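Local coordinates for protein peptide chain release factor subunit 1 (Aeropyrum pernix, PDB 3AGK) that probably directs the end of protein synthesis by recognising the stop codons UAA, UAG and UGA, working with a GTP-binding partner subunit, at residues Ile117-Tyr122 with Thr130-Asp135; Glu287-His292 with Ala352-Lys357. All blocks are in the same frame, centred on the assembly; numbering follows the deposited sequence.

Contact 1: residues Ile117-Tyr122 with Thr130-Asp135; sequences IRVFYY and TDFLED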
loop_
_atom_site.group_PDB
_atom_site.type_symbol
_atom_site.label_atom_id
_atom_site.label_comp_id
_atom_site.label_asym_id
_atom_site.label_seq_id
_atom_site.Cartn_x
_atom_site.Cartn_y
_atom_site.Cartn_z
ATOM N N ILE A 117 -9.612 -17.163 -6.170
ATOM C CA ILE A 117 -9.034 -16.555 -7.355
ATOM C C ILE A 117 -9.889 -16.967 -8.549
ATOM O O ILE A 117 -10.566 -18.000 -8.499
ATOM C CB ILE A 117 -7.571 -16.983 -7.534
ATOM C CG1 ILE A 117 -7.348 -18.358 -6.918
ATOM C CG2 ILE A 117 -6.650 -16.015 -6.827
ATOM C CD1 ILE A 117 -5.883 -18.735 -6.826
ATOM N N ARG A 118 -9.888 -16.159 -9.607
ATOM C CA ARG A 118 -10.725 -16.452 -10.765
ATOM C C ARG A 118 -9.934 -16.483 -12.061
ATOM O O ARG A 118 -10.337 -17.147 -13.018
ATOM C CB ARG A 118 -11.899 -15.472 -10.870
ATOM C CG ARG A 118 -13.256 -16.106 -10.547
ATOM C CD ARG A 118 -13.160 -16.948 -9.280
ATOM N NE ARG A 118 -14.352 -17.749 -8.997
ATOM C CZ ARG A 118 -15.355 -17.354 -8.216
ATOM N NH1 ARG A 118 -15.325 -16.157 -7.645
ATOM N NH2 ARG A 118 -16.393 -18.154 -8.007
ATOM N N VAL A 119 -8.802 -15.783 -12.079
ATOM C CA VAL A 119 -7.991 -15.686 -13.293
ATOM C C VAL A 119 -6.690 -16.477 -13.200
ATOM O O VAL A 119 -5.795 -16.161 -12.405
ATOM C CB VAL A 119 -7.704 -14.222 -13.695
ATOM C CG1 VAL A 119 -7.482 -13.355 -12.479
ATOM C CG2 VAL A 119 -6.504 -14.143 -14.663
ATOM N N PHE A 120 -6.598 -17.525 -14.010
ATOM C CA PHE A 120 -5.376 -18.315 -14.067
ATOM C C PHE A 120 -4.220 -17.405 -14.420
ATOM O O PHE A 120 -4.373 -16.482 -15.211
ATOM C CB PHE A 120 -5.491 -19.433 -15.096
ATOM C CG PHE A 120 -4.223 -20.209 -15.281
ATOM C CD1 PHE A 120 -3.869 -21.201 -14.390
ATOM C CD2 PHE A 120 -3.386 -19.951 -16.355
ATOM C CE1 PHE A 120 -2.699 -21.929 -14.555
ATOM C CE2 PHE A 120 -2.218 -20.673 -16.532
ATOM C CZ PHE A 120 -1.874 -21.662 -15.635
ATOM N N TYR A 121 -3.065 -17.646 -13.828
ATOM C CA TYR A 121 -1.916 -16.816 -14.127
ATOM C C TYR A 121 -0.676 -17.669 -13.946
ATOM O O TYR A 121 -0.574 -18.432 -12.985
ATOM C CB TYR A 121 -1.895 -15.610 -13.190
ATOM C CG TYR A 121 -0.859 -14.558 -13.513
ATOM C CD1 TYR A 121 -1.150 -13.514 -14.385
ATOM C CD2 TYR A 121 0.400 -14.588 -12.929
ATOM C CE1 TYR A 121 -0.207 -12.535 -14.681
ATOM C CE2 TYR A 121 1.348 -13.611 -13.213
ATOM C CZ TYR A 121 1.036 -12.590 -14.093
ATOM O OH TYR A 121 1.964 -11.620 -14.375
ATOM N N TYR A 122 0.246 -17.565 -14.892
ATOM C CA TYR A 122 1.517 -18.261 -14.798
ATOM C C TYR A 122 2.603 -17.292 -15.187
ATOM O O TYR A 122 2.480 -16.584 -16.188
ATOM C CB TYR A 122 1.562 -19.465 -15.736
ATOM C CG TYR A 122 2.980 -19.953 -15.996
ATOM C CD1 TYR A 122 3.606 -20.809 -15.113
ATOM C CD2 TYR A 122 3.700 -19.527 -17.111
ATOM C CE1 TYR A 122 4.898 -21.250 -15.328
ATOM C CE2 TYR A 122 5.001 -19.967 -17.337
ATOM C CZ TYR A 122 5.587 -20.832 -16.434
ATOM O OH TYR A 122 6.869 -21.286 -16.618
ATOM N N THR A 130 2.670 -10.988 -6.781
ATOM C CA THR A 130 1.812 -11.127 -5.615
ATOM C C THR A 130 0.531 -10.343 -5.831
ATOM O O THR A 130 -0.401 -10.405 -5.018
ATOM C CB THR A 130 2.512 -10.586 -4.381
ATOM O OG1 THR A 130 2.126 -9.225 -4.178
ATOM C CG2 THR A 130 4.018 -10.651 -4.562
ATOM N N ASP A 131 0.515 -9.599 -6.935
ATOM C CA ASP A 131 -0.602 -8.766 -7.341
ATOM C C ASP A 131 -1.919 -9.097 -6.673
ATOM O O ASP A 131 -2.379 -8.376 -5.799
ATOM C CB ASP A 131 -0.800 -8.862 -8.861
ATOM C CG ASP A 131 0.218 -8.058 -9.636
ATOM O OD1 ASP A 131 1.236 -7.665 -9.033
ATOM O OD2 ASP A 131 0.000 -7.825 -10.849
ATOM N N PHE A 132 -2.527 -10.188 -7.124
ATOM C CA PHE A 132 -3.897 -10.526 -6.773
ATOM C C PHE A 132 -4.060 -10.680 -5.268
ATOM O O PHE A 132 -5.119 -10.380 -4.716
ATOM C CB PHE A 132 -4.326 -11.820 -7.474
ATOM C CG PHE A 132 -3.831 -11.952 -8.908
ATOM C CD1 PHE A 132 -2.478 -12.106 -9.188
ATOM C CD2 PHE A 132 -4.725 -11.962 -9.966
ATOM C CE1 PHE A 132 -2.036 -12.251 -10.476
ATOM C CE2 PHE A 132 -4.281 -12.101 -11.265
ATOM C CZ PHE A 132 -2.937 -12.247 -11.518
ATOM N N LEU A 133 -2.999 -11.132 -4.606
ATOM C CA LEU A 133 -3.054 -11.470 -3.181
ATOM C C LEU A 133 -3.066 -10.232 -2.300
ATOM O O LEU A 133 -3.756 -10.189 -1.274
ATOM C CB LEU A 133 -1.863 -12.349 -2.808
ATOM C CG LEU A 133 -1.790 -13.677 -3.561
ATOM C CD1 LEU A 133 -0.446 -14.377 -3.336
ATOM C CD2 LEU A 133 -2.953 -14.573 -3.150
ATOM N N GLU A 134 -2.291 -9.229 -2.698
ATOM C CA GLU A 134 -2.217 -7.985 -1.942
ATOM C C GLU A 134 -3.550 -7.258 -1.911
ATOM O O GLU A 134 -3.809 -6.473 -1.005
ATOM C CB GLU A 134 -1.141 -7.061 -2.508
ATOM C CG GLU A 134 0.255 -7.641 -2.460
ATOM C CD GLU A 134 1.324 -6.571 -2.540
ATOM O OE1 GLU A 134 2.002 -6.478 -3.591
ATOM O OE2 GLU A 134 1.482 -5.822 -1.546
ATOM N N ASP A 135 -4.400 -7.536 -2.893
ATOM C CA ASP A 135 -5.678 -6.842 -3.005
ATOM C C ASP A 135 -6.737 -7.302 -1.997
ATOM O O ASP A 135 -7.702 -6.576 -1.734
ATOM C CB ASP A 135 -6.209 -6.947 -4.433
ATOM C CG ASP A 135 -5.525 -5.976 -5.378
ATOM O OD1 ASP A 135 -5.415 -6.295 -6.577
ATOM O OD2 ASP A 135 -5.097 -4.895 -4.917
#
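Phe132 points the edge of its ring at the face of Tyr121 and also touches Val119. This T-shaped pair lies in the first eRF1 domain. It joins the short helix 131-134 to strand 121-125, an outermost strand of the four-stranded antiparallel sheet, and to the loop leading into it. Thr130 starts the turn. Thr130 O accepts from Leu133 N at 2.7 Å and from Glu134 N at 3.2 Å. At Phe132, CG stands beside the backbone N and anti to the carbonyl carbon (chi1 -40°), and the ring extends toward the strand. Phe132 CZ lies 3.6 Å from Tyr121 CD1 and 3.7 Å from Tyr121 CG. The ring centroids are 5.2 Å apart and the planes meet at 63°. Phe132 CE2, on the same ring as CZ, packs 3.6 Å from Val119 CG1. Tyr38, on the neighbouring strand 34-39, also meets the Phe132 ring and shares backbone hydrogen bonds with Tyr121. An alanine in place of Phe132 would remove the whole ring and would probably open a gap beside Val119 and deprive the Tyr121 face of its edge-on partner. Leu133 touches Tyr38 and Phe96 of the sheet. Glu134 OE2 forms a salt bridge with Lys25 NZ, and Asp135 OD2 forms one with Lys216 NZ.

Contact 2: residues Glu287-His292 with Ala352-Lys357; sequences EEFKLH and AEWFLK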
loop_
_atom_site.group_PDB
_atom_site.type_symbol
_atom_site.label_atom_id
_atom_site.label_comp_id
_atom_site.label_asym_id
_atom_site.label_seq_id
_atom_site.Cartn_x
_atom_site.Cartn_y
_atom_site.Cartn_z
ATOM N N GLU A 287 2.900 15.690 16.453
ATOM C CA GLU A 287 2.887 17.095 16.837
ATOM C C GLU A 287 2.711 17.302 18.340
ATOM O O GLU A 287 3.403 18.126 18.940
ATOM C CB GLU A 287 1.817 17.858 16.058
ATOM C CG GLU A 287 2.109 17.943 14.573
ATOM C CD GLU A 287 0.986 18.614 13.800
ATOM O OE1 GLU A 287 1.100 18.718 12.556
ATOM O OE2 GLU A 287 -0.009 19.033 14.440
ATOM N N GLU A 288 1.788 16.569 18.952
ATOM C CA GLU A 288 1.628 16.652 20.398
ATOM C C GLU A 288 2.947 16.301 21.107
ATOM O O GLU A 288 3.379 17.000 22.019
ATOM C CB GLU A 288 0.508 15.730 20.878
ATOM C CG GLU A 288 0.324 15.712 22.386
ATOM C CD GLU A 288 -0.825 14.817 22.834
ATOM O OE1 GLU A 288 -1.421 14.126 21.982
ATOM O OE2 GLU A 288 -1.128 14.798 24.046
ATOM N N PHE A 289 3.578 15.217 20.665
ATOM C CA PHE A 289 4.859 14.793 21.202
ATOM C C PHE A 289 5.877 15.937 21.099
ATOM O O PHE A 289 6.587 16.231 22.055
ATOM C CB PHE A 289 5.335 13.515 20.477
ATOM C CG PHE A 289 6.760 13.108 20.791
ATOM C CD1 PHE A 289 7.109 12.630 22.042
ATOM C CD2 PHE A 289 7.747 13.188 19.817
ATOM C CE1 PHE A 289 8.414 12.254 22.330
ATOM C CE2 PHE A 289 9.049 12.808 20.090
ATOM C CZ PHE A 289 9.386 12.332 21.351
ATOM N N LYS A 290 5.932 16.599 19.947
ATOM C CA LYS A 290 6.944 17.629 19.738
ATOM C C LYS A 290 6.670 18.892 20.554
ATOM O O LYS A 290 7.595 19.523 21.055
ATOM C CB LYS A 290 7.094 17.957 18.255
ATOM C CG LYS A 290 8.520 18.301 17.869
ATOM C CD LYS A 290 9.062 19.473 18.703
ATOM C CE LYS A 290 10.561 19.378 18.934
ATOM N NZ LYS A 290 11.017 20.348 19.971
ATOM N N LEU A 291 5.397 19.239 20.693
ATOM C CA LEU A 291 4.963 20.356 21.526
ATOM C C LEU A 291 5.405 20.191 22.992
ATOM O O LEU A 291 5.864 21.140 23.631
ATOM C CB LEU A 291 3.437 20.483 21.445
ATOM C CG LEU A 291 2.780 21.859 21.553
ATOM C CD1 LEU A 291 3.563 22.887 20.756
ATOM C CD2 LEU A 291 1.329 21.802 21.080
ATOM N N HIS A 292 5.263 18.983 23.524
ATOM C CA HIS A 292 5.730 18.702 24.876
ATOM C C HIS A 292 7.248 18.863 24.957
ATOM O O HIS A 292 7.766 19.421 25.928
ATOM C CB HIS A 292 5.324 17.292 25.330
ATOM C CG HIS A 292 3.849 17.115 25.525
ATOM N ND1 HIS A 292 3.138 17.781 26.502
ATOM C CD2 HIS A 292 2.954 16.331 24.878
ATOM C CE1 HIS A 292 1.867 17.425 26.440
ATOM N NE2 HIS A 292 1.729 16.544 25.463
ATOM N N ALA A 352 9.368 11.208 10.473
ATOM C CA ALA A 352 9.719 9.828 10.806
ATOM C C ALA A 352 11.218 9.634 10.988
ATOM O O ALA A 352 11.651 9.036 11.976
ATOM C CB ALA A 352 9.184 8.851 9.795
ATOM N N GLU A 353 12.009 10.136 10.047
ATOM C CA GLU A 353 13.450 9.928 10.119
ATOM C C GLU A 353 14.088 10.658 11.311
ATOM O O GLU A 353 15.014 10.154 11.935
ATOM C CB GLU A 353 14.129 10.343 8.811
ATOM C CG GLU A 353 14.432 11.819 8.699
ATOM C CD GLU A 353 15.448 12.117 7.602
ATOM O OE1 GLU A 353 15.244 13.096 6.850
ATOM O OE2 GLU A 353 16.446 11.367 7.490
ATOM N N TRP A 354 13.591 11.850 11.610
ATOM C CA TRP A 354 14.039 12.599 12.762
ATOM C C TRP A 354 13.724 11.833 14.057
ATOM O O TRP A 354 14.586 11.681 14.930
ATOM C CB TRP A 354 13.351 13.963 12.777
ATOM C CG TRP A 354 13.428 14.610 14.107
ATOM C CD1 TRP A 354 14.486 15.303 14.622
ATOM C CD2 TRP A 354 12.419 14.606 15.118
ATOM N NE1 TRP A 354 14.192 15.739 15.891
ATOM C CE2 TRP A 354 12.926 15.325 16.219
ATOM C CE3 TRP A 354 11.132 14.071 15.198
ATOM C CZ2 TRP A 354 12.188 15.523 17.388
ATOM C CZ3 TRP A 354 10.401 14.274 16.341
ATOM C CH2 TRP A 354 10.931 14.985 17.431
ATOM N N PHE A 355 12.479 11.362 14.157
ATOM C CA PHE A 355 11.999 10.559 15.274
ATOM C C PHE A 355 12.866 9.325 15.512
ATOM O O PHE A 355 13.234 9.015 16.651
ATOM C CB PHE A 355 10.546 10.134 15.032
ATOM C CG PHE A 355 9.955 9.286 16.145
ATOM C CD1 PHE A 355 9.863 9.778 17.442
ATOM C CD2 PHE A 355 9.462 8.011 15.885
ATOM C CE1 PHE A 355 9.309 8.998 18.458
ATOM C CE2 PHE A 355 8.914 7.230 16.895
ATOM C CZ PHE A 355 8.840 7.723 18.182
ATOM N N LEU A 356 13.180 8.620 14.432
ATOM C CA LEU A 356 14.033 7.446 14.491
ATOM C C LEU A 356 15.472 7.815 14.880
ATOM O O LEU A 356 16.136 7.081 15.608
ATOM C CB LEU A 356 14.045 6.738 13.127
ATOM C CG LEU A 356 14.910 5.479 13.066
ATOM C CD1 LEU A 356 14.358 4.451 14.057
ATOM C CD2 LEU A 356 14.993 4.900 11.654
ATOM N N LYS A 357 15.960 8.944 14.380
ATOM C CA LYS A 357 17.348 9.326 14.642
ATOM C C LYS A 357 17.507 9.820 16.070
ATOM O O LYS A 357 18.458 9.467 16.751
ATOM C CB LYS A 357 17.864 10.398 13.654
ATOM C CG LYS A 357 19.295 10.863 13.959
ATOM C CD LYS A 357 19.737 12.115 13.198
ATOM C CE LYS A 357 21.257 12.257 13.312
ATOM N NZ LYS A 357 21.808 13.532 12.792
#
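Phe289 meets both Trp354 and Phe355, and so bridges helices 277-294 and 352-359 of the third eRF1 domain. The axes of segments 287-292 and 352-357 come no closer than 12.8 Å, and their N-to-C directions differ by 52°, so side chains span the gap. From CB of Phe289, CG lies anti to the backbone N (chi1 170°), which carries the ring toward the other helix. Along the ring, CE2 is the atom that makes the close contacts. Phe289 CE2 lies 3.9 Å from Trp354 CH2 and 4.1 Å from Phe355 CD1. Phe355 presents its edge to the Phe289 face in an offset T-shaped pair, with centroids 5.9 Å apart and planes at 84°. Elsewhere Phe289 packs on Leu320 and Ala363 of the underlying sheet, which Phe355 also touches. Phe359 forms a further edge-to-face pair with Phe289. Toward the outer side, Lys290 adds its aliphatic part: Lys290 CG sits 4.1 Å from Trp354 CH2, while the exposed chain bends onward. Across the two segments every close contact is carbon to carbon. The two helices are therefore held together here by burial of apolar surface and ring packing rather than by polar bonds.

How the contacts relate
Contacts 1 and 2 lie in the first and third eRF1 domains, on opposite sides of the chain's centre. Their centres are 39 Å apart and their nearest atoms about 20 Å apart, so they do not touch. Along the chain, contact 1 closes before contact 2 opens. Both rest on T-shaped aromatic pairs, but contact 1 is at the surface and contact 2 is partly buried. As in the eRF1 family, the first domain probably reads the stop codon and the third probably binds the GTPase partner. The GGQ loop of the second domain, which promotes peptide release in the family, falls in the unmodelled residues 175-186.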